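Local structure of putative signal transduction protein with CBS domains (Kribbella flavida, 4NOC) at residues Ser141-Leu144 against Glu145-Ser149. The protein is of unknown function but, as a protein with paired CBS domains, probably takes part in signal transduction, perhaps by sensing a small ligand. Residues are numbered along the deposited sequence; the frame is centred on the assembly and turned at random.
Sequences SRLL and ELVVS
Arg142 and Glu145, one helical turn apart, form a salt bridge (NH1 of Arg142 to OE1 of Glu145, 2.9 Å). The oxygen sits in the guanidinium plane, whereas the arginine N-H reaches it from above the carboxylate, the two planes being turned 51° apart. Glu145 can reach this edge because its CG stands anti to the backbone N (chi1 -179°) and its chain runs on extended. The guanidinium has a second anchor, NE donating to the carbonyl of Met9 in helix 6-9. Replacing Arg142 by alanine would probably leave the Glu145 carboxylate without this mate and the Met9 carbonyl without its NE donor.

Four residues on from Arg142, methyl CD2 of Leu146 packs over one guanidinium face, offset toward its rim and 3.8 Å from NH1 of Arg142. The apolar pair Leu143 CD1 and Val147 CG1 meets more loosely, at 4.3 Å. This is the closing helix of the second CBS domain, following strand 133-139; Leu143 and Leu146 pack on Met9, while Leu144 touches Leu59 of the second subunit.

Backbone bonding is i to i+4 from Ser141 O-Glu145 N through Leu144 O-Val148 N (3.0 Å). Val148 is the first residue whose backbone angles are no longer helical, and Leu146 O accepts hydrogen bonds from both N and OG of Ser149, the latter at 3.0 Å.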
ATOM      1  N   SER A 141      -5.947   1.824  -5.972  1.00 28.94           N
ATOM      2  CA  SER A 141      -6.025   1.118  -7.262  1.00 33.99           C
ATOM      3  C   SER A 141      -7.479   0.827  -7.663  1.00 31.10           C
ATOM      4  O   SER A 141      -7.820   0.788  -8.843  1.00 31.28           O
ATOM      5  CB  SER A 141      -5.154  -0.154  -7.287  1.00 39.76           C
ATOM      6  OG  SER A 141      -5.695  -1.206  -6.506  1.00 41.31           O
ATOM      7  N   ARG A 142      -8.343   0.673  -6.673  1.00 27.14           N
ATOM      8  CA  ARG A 142      -9.749   0.443  -6.947  1.00 27.96           C
ATOM      9  C   ARG A 142     -10.341   1.712  -7.567  1.00 28.07           C
ATOM     10  O   ARG A 142     -11.108   1.649  -8.538  1.00 27.34           O
ATOM     11  CB  ARG A 142     -10.495   0.017  -5.668  1.00 25.78           C
ATOM     12  CG  ARG A 142     -12.025   0.089  -5.739  1.00 25.06           C
ATOM     13  CD  ARG A 142     -12.620  -0.857  -6.799  1.00 26.42           C
ATOM     14  NE  ARG A 142     -14.077  -1.004  -6.673  1.00 28.75           N
ATOM     15  CZ  ARG A 142     -14.847  -1.624  -7.571  1.00 41.25           C
ATOM     16  NH1 ARG A 142     -14.322  -2.145  -8.684  1.00 37.54           N
ATOM     17  NH2 ARG A 142     -16.152  -1.713  -7.371  1.00 44.38           N
ATOM     18  N   LEU A 143      -9.945   2.861  -7.025  1.00 27.62           N
ATOM     19  CA  LEU A 143     -10.364   4.135  -7.583  1.00 25.71           C
ATOM     20  C   LEU A 143      -9.877   4.274  -9.037  1.00 24.26           C
ATOM     21  O   LEU A 143     -10.650   4.650  -9.934  1.00 23.80           O
ATOM     22  CB  LEU A 143      -9.847   5.288  -6.720  1.00 31.98           C
ATOM     23  CG  LEU A 143     -10.183   6.693  -7.226  1.00 32.19           C
ATOM     24  CD1 LEU A 143     -11.684   6.823  -7.406  1.00 28.21           C
ATOM     25  CD2 LEU A 143      -9.680   7.726  -6.247  1.00 39.15           C
ATOM     26  N   LEU A 144      -8.615   3.938  -9.284  1.00 25.43           N
ATOM     27  CA  LEU A 144      -8.104   4.015 -10.647  1.00 31.77           C
ATOM     28  C   LEU A 144      -8.901   3.090 -11.564  1.00 30.55           C
ATOM     29  O   LEU A 144      -9.233   3.472 -12.675  1.00 37.58           O
ATOM     30  CB  LEU A 144      -6.619   3.665 -10.716  1.00 28.79           C
ATOM     31  CG  LEU A 144      -5.672   4.637 -10.025  1.00 40.05           C
ATOM     32  CD1 LEU A 144      -4.263   4.079 -10.056  1.00 31.98           C
ATOM     33  CD2 LEU A 144      -5.719   6.001 -10.692  1.00 28.93           C
ATOM     34  N   GLU A 145      -9.194   1.878 -11.095  1.00 32.03           N
ATOM     35  CA  GLU A 145      -9.895   0.898 -11.915  1.00 29.33           C
ATOM     36  C   GLU A 145     -11.251   1.444 -12.341  1.00 29.32           C
ATOM     37  O   GLU A 145     -11.672   1.222 -13.469  1.00 32.29           O
ATOM     38  CB  GLU A 145     -10.109  -0.412 -11.157  1.00 36.05           C
ATOM     39  CG  GLU A 145     -10.812  -1.471 -12.003  1.00 33.47           C
ATOM     40  CD  GLU A 145     -11.586  -2.514 -11.203  1.00 45.45           C
ATOM     41  OE1 GLU A 145     -11.683  -2.402  -9.960  1.00 43.18           O
ATOM     42  OE2 GLU A 145     -12.115  -3.456 -11.844  1.00 55.17           O
ATOM     43  N   LEU A 146     -11.925   2.168 -11.446  1.00 28.27           N
ATOM     44  CA  LEU A 146     -13.225   2.755 -11.789  1.00 25.71           C
ATOM     45  C   LEU A 146     -13.092   3.862 -12.841  1.00 32.62           C
ATOM     46  O   LEU A 146     -13.797   3.841 -13.864  1.00 30.65           O
ATOM     47  CB  LEU A 146     -13.952   3.258 -10.542  1.00 26.92           C
ATOM     48  CG  LEU A 146     -14.311   2.122  -9.570  1.00 32.46           C
ATOM     49  CD1 LEU A 146     -14.816   2.630  -8.242  1.00 28.88           C
ATOM     50  CD2 LEU A 146     -15.334   1.188 -10.205  1.00 34.76           C
ATOM     51  N   VAL A 147     -12.164   4.798 -12.621  1.00 27.06           N
ATOM     52  CA  VAL A 147     -12.010   5.911 -13.562  1.00 31.35           C
ATOM     53  C   VAL A 147     -11.457   5.545 -14.943  1.00 32.11           C
ATOM     54  O   VAL A 147     -11.633   6.320 -15.884  1.00 36.93           O
ATOM     55  CB  VAL A 147     -11.228   7.113 -12.972  1.00 29.51           C
ATOM     56  CG1 VAL A 147     -11.819   7.511 -11.638  1.00 31.50           C
ATOM     57  CG2 VAL A 147      -9.758   6.774 -12.799  1.00 33.96           C
ATOM     58  N   VAL A 148     -10.792   4.397 -15.094  1.00 29.89           N
ATOM     59  CA  VAL A 148     -10.347   4.015 -16.450  1.00 30.46           C
ATOM     60  C   VAL A 148     -11.108   2.808 -16.956  1.00 31.67           C
ATOM     61  O   VAL A 148     -10.662   2.136 -17.883  1.00 33.78           O
ATOM     62  CB  VAL A 148      -8.821   3.693 -16.558  1.00 32.05           C
ATOM     63  CG1 VAL A 148      -7.974   4.940 -16.356  1.00 32.14           C
ATOM     64  CG2 VAL A 148      -8.432   2.576 -15.576  1.00 32.04           C
ATOM     65  N   SER A 149     -12.243   2.507 -16.338  1.00 30.79           N
ATOM     66  CA  SER A 149     -13.013   1.336 -16.753  1.00 36.85           C
ATOM     67  C   SER A 149     -13.674   1.544 -18.123  1.00 37.76           C
ATOM     68  O   SER A 149     -13.998   2.662 -18.522  1.00 33.69           O
ATOM     69  CB  SER A 149     -14.030   0.928 -15.680  1.00 38.59           C
ATOM     70  OG  SER A 149     -15.092   1.850 -15.616  1.00 45.07           O
TER